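Local coordinates for protein GNAT family acetyltransferase (Mycobacterium smegmatis, PDB 6C30) that is a RimJ-type GNAT N-acetyltransferase that probably transfers the acetyl group of acetyl-CoA to an amino group of its substrate, at residues 18-22 with 212-216; 52-57 with 181-186. All blocks are in the same frame, centred on the assembly; numbering follows the deposited sequence.

Contact 1: residues 18-22 with 212-216; sequences GPLRV and GRAEW. With GOL (glycerol), chain E.
Strand 18-22 is extended, with a cis peptide before P19, and helix 212-216 crosses it at 84°, the short axes approaching to 5.5 Å. The closest CA pairs are L20 with G212 (4.5 Å) and R21 with W216 (4.7 Å). So tight an approach needs G212, since a CB there would sit 2.9 Å from L20 CB. The G212 carbonyl O takes R21 N at 3.0 Å besides its own helical W216 N. L20 hydrogen-bonds through its backbone to V27 of the antiparallel strand 25-31. In this GNAT fold the C-terminal helix 204-217 packs against the N-terminal strand of the sheet, beside the second subunit, whose T16 and D15 meet P19 and W216.

W216, chi1 t and chi2 94°, lays its indole over the proline: P19 CG stands 3.6 Å from the five-membered ring centroid in a CH-pi contact. L20 (m, t) points away, yet its CD2 reaches R213 CG at 3.6 Å; the R213 guanidinium bridges to D140. With chi angles t, t, m, R21 donates from NE to O2 (3.0 Å) of a glycerol, probably from the crystallisation liquor, that covers the indole face opposite P19 CG, hydrogen-bonds R79 of the second subunit and donates from O3 to W216 O (2.8 Å).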
ATOM      1  N   GLY A  18       7.770   2.883   4.133  1.00 16.41           N
ATOM      2  CA  GLY A  18       7.451   1.545   4.605  1.00 15.71           C
ATOM      3  C   GLY A  18       7.272   0.613   3.420  1.00 16.58           C
ATOM      4  O   GLY A  18       7.780   0.890   2.338  1.00 19.41           O
ATOM      5  N   PRO A  19       6.532  -0.489   3.602  1.00 16.99           N
ATOM      6  CA  PRO A  19       5.803  -0.858   4.816  1.00 17.19           C
ATOM      7  C   PRO A  19       6.676  -1.412   5.941  1.00 16.26           C
ATOM      8  O   PRO A  19       7.798  -1.884   5.720  1.00 17.92           O
ATOM      9  CB  PRO A  19       4.836  -1.934   4.318  1.00 18.60           C
ATOM     10  CG  PRO A  19       5.562  -2.576   3.188  1.00 21.14           C
ATOM     11  CD  PRO A  19       6.305  -1.458   2.511  1.00 19.52           C
ATOM     12  N   LEU A  20       6.134  -1.335   7.150  1.00 15.89           N
ATOM     13  CA  LEU A  20       6.737  -1.946   8.323  1.00 15.36           C
ATOM     14  C   LEU A  20       5.779  -2.979   8.855  1.00 15.47           C
ATOM     15  O   LEU A  20       4.562  -2.843   8.683  1.00 15.63           O
ATOM     16  CB  LEU A  20       7.012  -0.912   9.413  1.00 16.68           C
ATOM     17  CG  LEU A  20       7.766   0.361   9.042  1.00 16.14           C
ATOM     18  CD1 LEU A  20       7.927   1.198  10.289  1.00 18.52           C
ATOM     19  CD2 LEU A  20       9.116   0.013   8.436  1.00 18.10           C
ATOM     20  N   ARG A  21       6.300  -4.001   9.524  1.00 17.14           N
ATOM     21  CA  ARG A  21       5.429  -4.800  10.361  1.00 18.21           C
ATOM     22  C   ARG A  21       5.765  -4.468  11.807  1.00 20.45           C
ATOM     23  O   ARG A  21       6.924  -4.597  12.223  1.00 19.71           O
ATOM     24  CB  ARG A  21       5.567  -6.303  10.092  1.00 20.01           C
ATOM     25  CG  ARG A  21       4.614  -7.106  10.966  1.00 23.79           C
ATOM     26  CD  ARG A  21       4.497  -8.572  10.557  1.00 22.74           C
ATOM     27  NE  ARG A  21       3.509  -8.842   9.506  1.00 18.77           N
ATOM     28  CZ  ARG A  21       2.186  -8.781   9.663  1.00 20.44           C
ATOM     29  NH1 ARG A  21       1.654  -8.403  10.821  1.00 21.72           N
ATOM     30  NH2 ARG A  21       1.387  -9.083   8.651  1.00 17.93           N
ATOM     31  N   VAL A  22       4.752  -4.009  12.538  1.00 17.88           N
ATOM     32  CA  VAL A  22       4.867  -3.604  13.937  1.00 17.92           C
ATOM     33  C   VAL A  22       3.757  -4.332  14.703  1.00 20.72           C
ATOM     34  O   VAL A  22       2.953  -5.018  14.082  1.00 19.72           O
ATOM     35  CB  VAL A  22       4.767  -2.067  14.084  1.00 20.89           C
ATOM     36  CG1 VAL A  22       5.970  -1.392  13.437  1.00 20.28           C
ATOM     37  CG2 VAL A  22       3.460  -1.559  13.503  1.00 19.84           C
ATOM     38  N   GLY A 212      11.011  -2.662  12.246  1.00 17.81           N
ATOM     39  CA  GLY A 212       9.787  -2.824  11.478  1.00 18.38           C
ATOM     40  C   GLY A 212      10.060  -3.335  10.077  1.00 16.12           C
ATOM     41  O   GLY A 212       9.288  -4.138   9.538  1.00 16.88           O
ATOM     42  N   ARG A 213      11.152  -2.867   9.479  1.00 17.02           N
ATOM     43  CA  ARG A 213      11.555  -3.344   8.162  1.00 18.31           C
ATOM     44  C   ARG A 213      11.995  -4.797   8.223  1.00 19.41           C
ATOM     45  O   ARG A 213      11.621  -5.598   7.364  1.00 19.55           O
ATOM     46  CB  ARG A 213      12.686  -2.494   7.593  1.00 18.84           C
ATOM     47  CG  ARG A 213      12.257  -1.098   7.162  1.00 21.90           C
ATOM     48  CD  ARG A 213      13.431  -0.217   6.796  1.00 35.63           C
ATOM     49  NE  ARG A 213      12.966   1.044   6.226  1.00 37.51           N
ATOM     50  CZ  ARG A 213      13.723   2.125   6.080  1.00 42.76           C
ATOM     51  NH1 ARG A 213      14.993   2.106   6.468  1.00 49.03           N
ATOM     52  NH2 ARG A 213      13.207   3.225   5.551  1.00 44.57           N
ATOM     53  N   ALA A 214      12.800  -5.127   9.229  1.00 19.86           N
ATOM     54  CA  ALA A 214      13.285  -6.495   9.393  1.00 20.31           C
ATOM     55  C   ALA A 214      12.120  -7.458   9.605  1.00 19.83           C
ATOM     56  O   ALA A 214      12.098  -8.554   9.040  1.00 21.84           O
ATOM     57  CB  ALA A 214      14.267  -6.578  10.560  1.00 20.92           C
ATOM     58  N   GLU A 215      11.148  -7.052  10.414  1.00 18.14           N
ATOM     59  CA  GLU A 215       9.999  -7.900  10.679  1.00 17.86           C
ATOM     60  C   GLU A 215       9.153  -8.095   9.425  1.00 19.91           C
ATOM     61  O   GLU A 215       8.680  -9.203   9.148  1.00 20.79           O
ATOM     62  CB  GLU A 215       9.145  -7.315  11.805  1.00 21.97           C
ATOM     63  CG  GLU A 215       8.031  -8.230  12.292  1.00 26.09           C
ATOM     64  CD  GLU A 215       8.540  -9.521  12.925  1.00 37.16           C
ATOM     65  OE1 GLU A 215       9.714  -9.573  13.348  1.00 33.73           O
ATOM     66  OE2 GLU A 215       7.752 -10.487  13.002  1.00 41.01           O
ATOM     67  N   TRP A 216       8.960  -7.020   8.663  1.00 17.95           N
ATOM     68  CA  TRP A 216       8.200  -7.108   7.419  1.00 18.60           C
ATOM     69  C   TRP A 216       8.850  -8.099   6.456  1.00 19.01           C
ATOM     70  O   TRP A 216       8.156  -8.879   5.796  1.00 19.39           O
ATOM     71  CB  TRP A 216       8.073  -5.730   6.743  1.00 17.16           C
ATOM     72  CG  TRP A 216       7.054  -5.742   5.629  1.00 15.65           C
ATOM     73  CD1 TRP A 216       5.731  -5.403   5.728  1.00 17.93           C
ATOM     74  CD2 TRP A 216       7.265  -6.144   4.267  1.00 15.84           C
ATOM     75  NE1 TRP A 216       5.107  -5.572   4.514  1.00 16.98           N
ATOM     76  CE2 TRP A 216       6.027  -6.023   3.600  1.00 15.17           C
ATOM     77  CE3 TRP A 216       8.377  -6.595   3.551  1.00 17.58           C
ATOM     78  CZ2 TRP A 216       5.873  -6.330   2.250  1.00 16.62           C
ATOM     79  CZ3 TRP A 216       8.223  -6.905   2.204  1.00 17.61           C
ATOM     80  CH2 TRP A 216       6.977  -6.770   1.570  1.00 17.21           C
TER
HETATM   81  C1  GOL E 303       3.371  -8.872   5.306  1.00 33.44           C
HETATM   82  O1  GOL E 303       3.207 -10.046   4.542  1.00 21.34           O
HETATM   83  C2  GOL E 303       4.833  -8.828   5.650  1.00 24.76           C
HETATM   84  O2  GOL E 303       4.889  -9.521   6.886  1.00 22.92           O
HETATM   85  C3  GOL E 303       5.531  -9.527   4.460  1.00 21.68           C
HETATM   86  O3  GOL E 303       6.223 -10.711   4.820  1.00 21.84           O

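Contact 2: residues 52-57 with 181-186; sequences EPWEPM and LEVDGA
Loop 52-57 comes off helix 48-51, makes a turn with a weak E55 N to E52 O bond (3.4 Å), then runs extended through P56 and M57 past a hairpin end, with P56 CA 4.7 Å from V183 CA and P53 CA 5.3 Å from D184 CA.

At L181 the chain turns a corner, and L181 CD2 lies 4.4 Å from P56 CG. E182 gives its carbonyl O to M57 N (2.8 Å, 159°), with P56 CA 3.4 Å from the same oxygen in a CA-H...O contact; E182 CG rests 3.6 Å from M57 SD. V183, buried with chi1 t, puts CG1 into the curl of the loop, 3.1 Å from P53 O and 3.7 Å from both W54 C and E55 O. V183 also opens a type I' turn ending at A186, V183 N binding A186 O at 2.9 Å. This two-residue beta hairpin joins strand 182-183 to 186-196 in the C-terminal part of the GNAT sheet; in this family the hairpin loop and the loop after the first helices commonly flank the acceptor-substrate groove, and the pairing here is consistent with that.

D184 sets CB 3.8 Å from P53 O. Its N donates to a water (2.9 Å) that in turn donates to E52 O (2.7 Å) and E55 O (2.6 Å). G185, at phi/psi 91/6 where a CB would jam against the carbonyl O of D184, donates a weak N-H...S hydrogen bond from its N to M57 SD (3.3 Å), reached by the m, t, p rotamer of M57.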
ATOM      1  N   GLU A  52     -11.327  17.462  18.299  1.00 13.55           N
ATOM      2  CA  GLU A  52     -11.606  18.896  18.341  1.00 15.40           C
ATOM      3  C   GLU A  52     -10.946  19.660  19.520  1.00 14.20           C
ATOM      4  O   GLU A  52     -10.546  20.812  19.341  1.00 18.52           O
ATOM      5  CB  GLU A  52     -13.124  19.134  18.339  1.00 18.16           C
ATOM      6  CG  GLU A  52     -13.501  20.583  18.029  1.00 18.86           C
ATOM      7  CD  GLU A  52     -14.969  20.762  17.696  1.00 23.65           C
ATOM      8  OE1 GLU A  52     -15.792  19.970  18.186  1.00 18.84           O
ATOM      9  OE2 GLU A  52     -15.299  21.711  16.947  1.00 34.93           O
ATOM     10  N   PRO A  53     -10.792  19.038  20.707  1.00 15.52           N
ATOM     11  CA  PRO A  53     -10.121  19.814  21.763  1.00 17.69           C
ATOM     12  C   PRO A  53      -8.675  20.186  21.431  1.00 15.67           C
ATOM     13  O   PRO A  53      -8.120  21.058  22.113  1.00 15.91           O
ATOM     14  CB  PRO A  53     -10.149  18.865  22.967  1.00 18.91           C
ATOM     15  CG  PRO A  53     -11.314  17.983  22.717  1.00 17.96           C
ATOM     16  CD  PRO A  53     -11.348  17.777  21.236  1.00 16.81           C
ATOM     17  N   TRP A  54      -8.090  19.549  20.414  1.00 13.60           N
ATOM     18  CA  TRP A  54      -6.661  19.682  20.120  1.00 14.63           C
ATOM     19  C   TRP A  54      -6.403  20.275  18.739  1.00 13.78           C
ATOM     20  O   TRP A  54      -5.259  20.506  18.374  1.00 15.96           O
ATOM     21  CB  TRP A  54      -5.957  18.316  20.242  1.00 14.91           C
ATOM     22  CG  TRP A  54      -6.386  17.599  21.473  1.00 14.28           C
ATOM     23  CD1 TRP A  54      -7.257  16.550  21.548  1.00 16.38           C
ATOM     24  CD2 TRP A  54      -6.030  17.924  22.816  1.00 14.76           C
ATOM     25  NE1 TRP A  54      -7.445  16.185  22.859  1.00 17.00           N
ATOM     26  CE2 TRP A  54      -6.702  17.013  23.658  1.00 16.05           C
ATOM     27  CE3 TRP A  54      -5.194  18.888  23.391  1.00 16.53           C
ATOM     28  CZ2 TRP A  54      -6.571  17.045  25.046  1.00 16.71           C
ATOM     29  CZ3 TRP A  54      -5.060  18.916  24.770  1.00 16.69           C
ATOM     30  CH2 TRP A  54      -5.748  18.002  25.583  1.00 17.15           C
ATOM     31  N   GLU A  55      -7.477  20.541  18.008  1.00 14.76           N
ATOM     32  CA  GLU A  55      -7.394  20.905  16.596  1.00 16.63           C
ATOM     33  C   GLU A  55      -7.384  22.415  16.407  1.00 14.03           C
ATOM     34  O   GLU A  55      -8.188  23.099  17.000  1.00 15.43           O
ATOM     35  CB  GLU A  55      -8.589  20.294  15.858  1.00 17.90           C
ATOM     36  CG  GLU A  55      -8.536  20.339  14.331  1.00 18.17           C
ATOM     37  CD  GLU A  55      -7.548  19.353  13.746  1.00 22.01           C
ATOM     38  OE1 GLU A  55      -6.984  18.536  14.509  1.00 24.98           O
ATOM     39  OE2 GLU A  55      -7.346  19.384  12.515  1.00 23.42           O
ATOM     40  N   PRO A  56      -6.468  22.942  15.576  1.00 14.97           N
ATOM     41  CA  PRO A  56      -6.569  24.365  15.247  1.00 15.44           C
ATOM     42  C   PRO A  56      -7.945  24.681  14.664  1.00 15.26           C
ATOM     43  O   PRO A  56      -8.496  23.885  13.885  1.00 17.00           O
ATOM     44  CB  PRO A  56      -5.455  24.570  14.215  1.00 19.21           C
ATOM     45  CG  PRO A  56      -4.462  23.493  14.532  1.00 21.72           C
ATOM     46  CD  PRO A  56      -5.277  22.311  14.987  1.00 16.80           C
ATOM     47  N   MET A  57      -8.513  25.803  15.071  1.00 15.23           N
ATOM     48  CA  MET A  57      -9.868  26.164  14.688  1.00 15.25           C
ATOM     49  C   MET A  57      -9.964  26.510  13.205  1.00 23.22           C
ATOM     50  O   MET A  57      -9.041  27.075  12.628  1.00 19.95           O
ATOM     51  CB  MET A  57     -10.363  27.325  15.543  1.00 16.24           C
ATOM     52  CG  MET A  57     -10.656  26.915  16.985  1.00 18.36           C
ATOM     53  SD  MET A  57     -10.792  28.289  18.135  1.00 18.69           S
ATOM     54  CE  MET A  57     -12.261  29.140  17.558  1.00 23.37           C
ATOM     55  N   LEU A 181      -1.602  28.744  19.163  1.00 12.43           N
ATOM     56  CA  LEU A 181      -2.583  28.339  18.159  1.00 13.32           C
ATOM     57  C   LEU A 181      -3.987  28.506  18.703  1.00 12.87           C
ATOM     58  O   LEU A 181      -4.235  28.258  19.895  1.00 14.23           O
ATOM     59  CB  LEU A 181      -2.360  26.883  17.737  1.00 14.81           C
ATOM     60  CG  LEU A 181      -1.311  26.610  16.659  1.00 16.01           C
ATOM     61  CD1 LEU A 181      -0.860  25.155  16.682  1.00 16.88           C
ATOM     62  CD2 LEU A 181      -1.852  26.998  15.276  1.00 17.77           C
ATOM     63  N   GLU A 182      -4.909  28.908  17.835  1.00 13.37           N
ATOM     64  CA  GLU A 182      -6.303  29.057  18.220  1.00 14.69           C
ATOM     65  C   GLU A 182      -6.940  27.677  18.239  1.00 13.20           C
ATOM     66  O   GLU A 182      -7.160  27.070  17.187  1.00 14.08           O
ATOM     67  CB  GLU A 182      -7.038  29.975  17.247  1.00 15.94           C
ATOM     68  CG  GLU A 182      -8.178  30.758  17.861  1.00 19.86           C
ATOM     69  CD  GLU A 182      -9.002  31.495  16.814  1.00 25.88           C
ATOM     70  OE1 GLU A 182      -8.612  31.508  15.623  1.00 25.20           O
ATOM     71  OE2 GLU A 182     -10.051  32.055  17.188  1.00 27.66           O
ATOM     72  N   VAL A 183      -7.215  27.169  19.434  1.00 12.45           N
ATOM     73  CA  VAL A 183      -7.683  25.793  19.628  1.00 14.29           C
ATOM     74  C   VAL A 183      -8.759  25.795  20.710  1.00 14.05           C
ATOM     75  O   VAL A 183      -8.564  26.371  21.776  1.00 14.61           O
ATOM     76  CB  VAL A 183      -6.524  24.849  20.052  1.00 12.02           C
ATOM     77  CG1 VAL A 183      -7.054  23.483  20.470  1.00 14.66           C
ATOM     78  CG2 VAL A 183      -5.482  24.716  18.951  1.00 13.40           C
ATOM     79  N   ASP A 184      -9.897  25.169  20.426  1.00 14.71           N
ATOM     80  CA  ASP A 184     -10.958  24.997  21.420  1.00 14.31           C
ATOM     81  C   ASP A 184     -11.368  26.331  22.052  1.00 14.24           C
ATOM     82  O   ASP A 184     -11.563  26.426  23.262  1.00 15.95           O
ATOM     83  CB  ASP A 184     -10.518  23.988  22.506  1.00 14.65           C
ATOM     84  CG  ASP A 184     -11.684  23.448  23.325  1.00 15.85           C
ATOM     85  OD1 ASP A 184     -12.811  23.371  22.793  1.00 16.22           O
ATOM     86  OD2 ASP A 184     -11.457  23.073  24.498  1.00 18.79           O
ATOM     87  N   GLY A 185     -11.470  27.370  21.226  1.00 14.09           N
ATOM     88  CA  GLY A 185     -12.075  28.612  21.677  1.00 14.50           C
ATOM     89  C   GLY A 185     -11.167  29.668  22.279  1.00 13.52           C
ATOM     90  O   GLY A 185     -11.661  30.681  22.793  1.00 14.98           O
ATOM     91  N   ALA A 186      -9.859  29.437  22.238  1.00 14.53           N
ATOM     92  CA  ALA A 186      -8.908  30.410  22.776  1.00 15.02           C
ATOM     93  C   ALA A 186      -7.533  30.170  22.197  1.00 14.38           C
ATOM     94  O   ALA A 186      -7.271  29.114  21.630  1.00 14.62           O
ATOM     95  CB  ALA A 186      -8.857  30.336  24.305  1.00 18.88           C
TER
HETATM   96  O   HOH W   1     -10.484  23.281  18.294  1.00 16.66           O

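Overall arrangement
The two contacts sit on opposite sides of the chain's centre, 35 Å apart between their centres and about 23 Å between nearest atoms, and do not touch. Along the chain contact 2 is nested inside contact 1: 18-22 comes first, then 52-57, 181-186 and finally 212-216. Both reach the same mixed sheet, contact 1 through the first strand, 17-22, at an edge of the sheet, paired with 25-31, and contact 2 through strand 182-183, which pairs with 186-196. Contact 1 joins segments near the two ends of the chain beside the second subunit, whereas contact 2 joins a loop to a hairpin tip, and no other protein chain of the assembly touches its two segments.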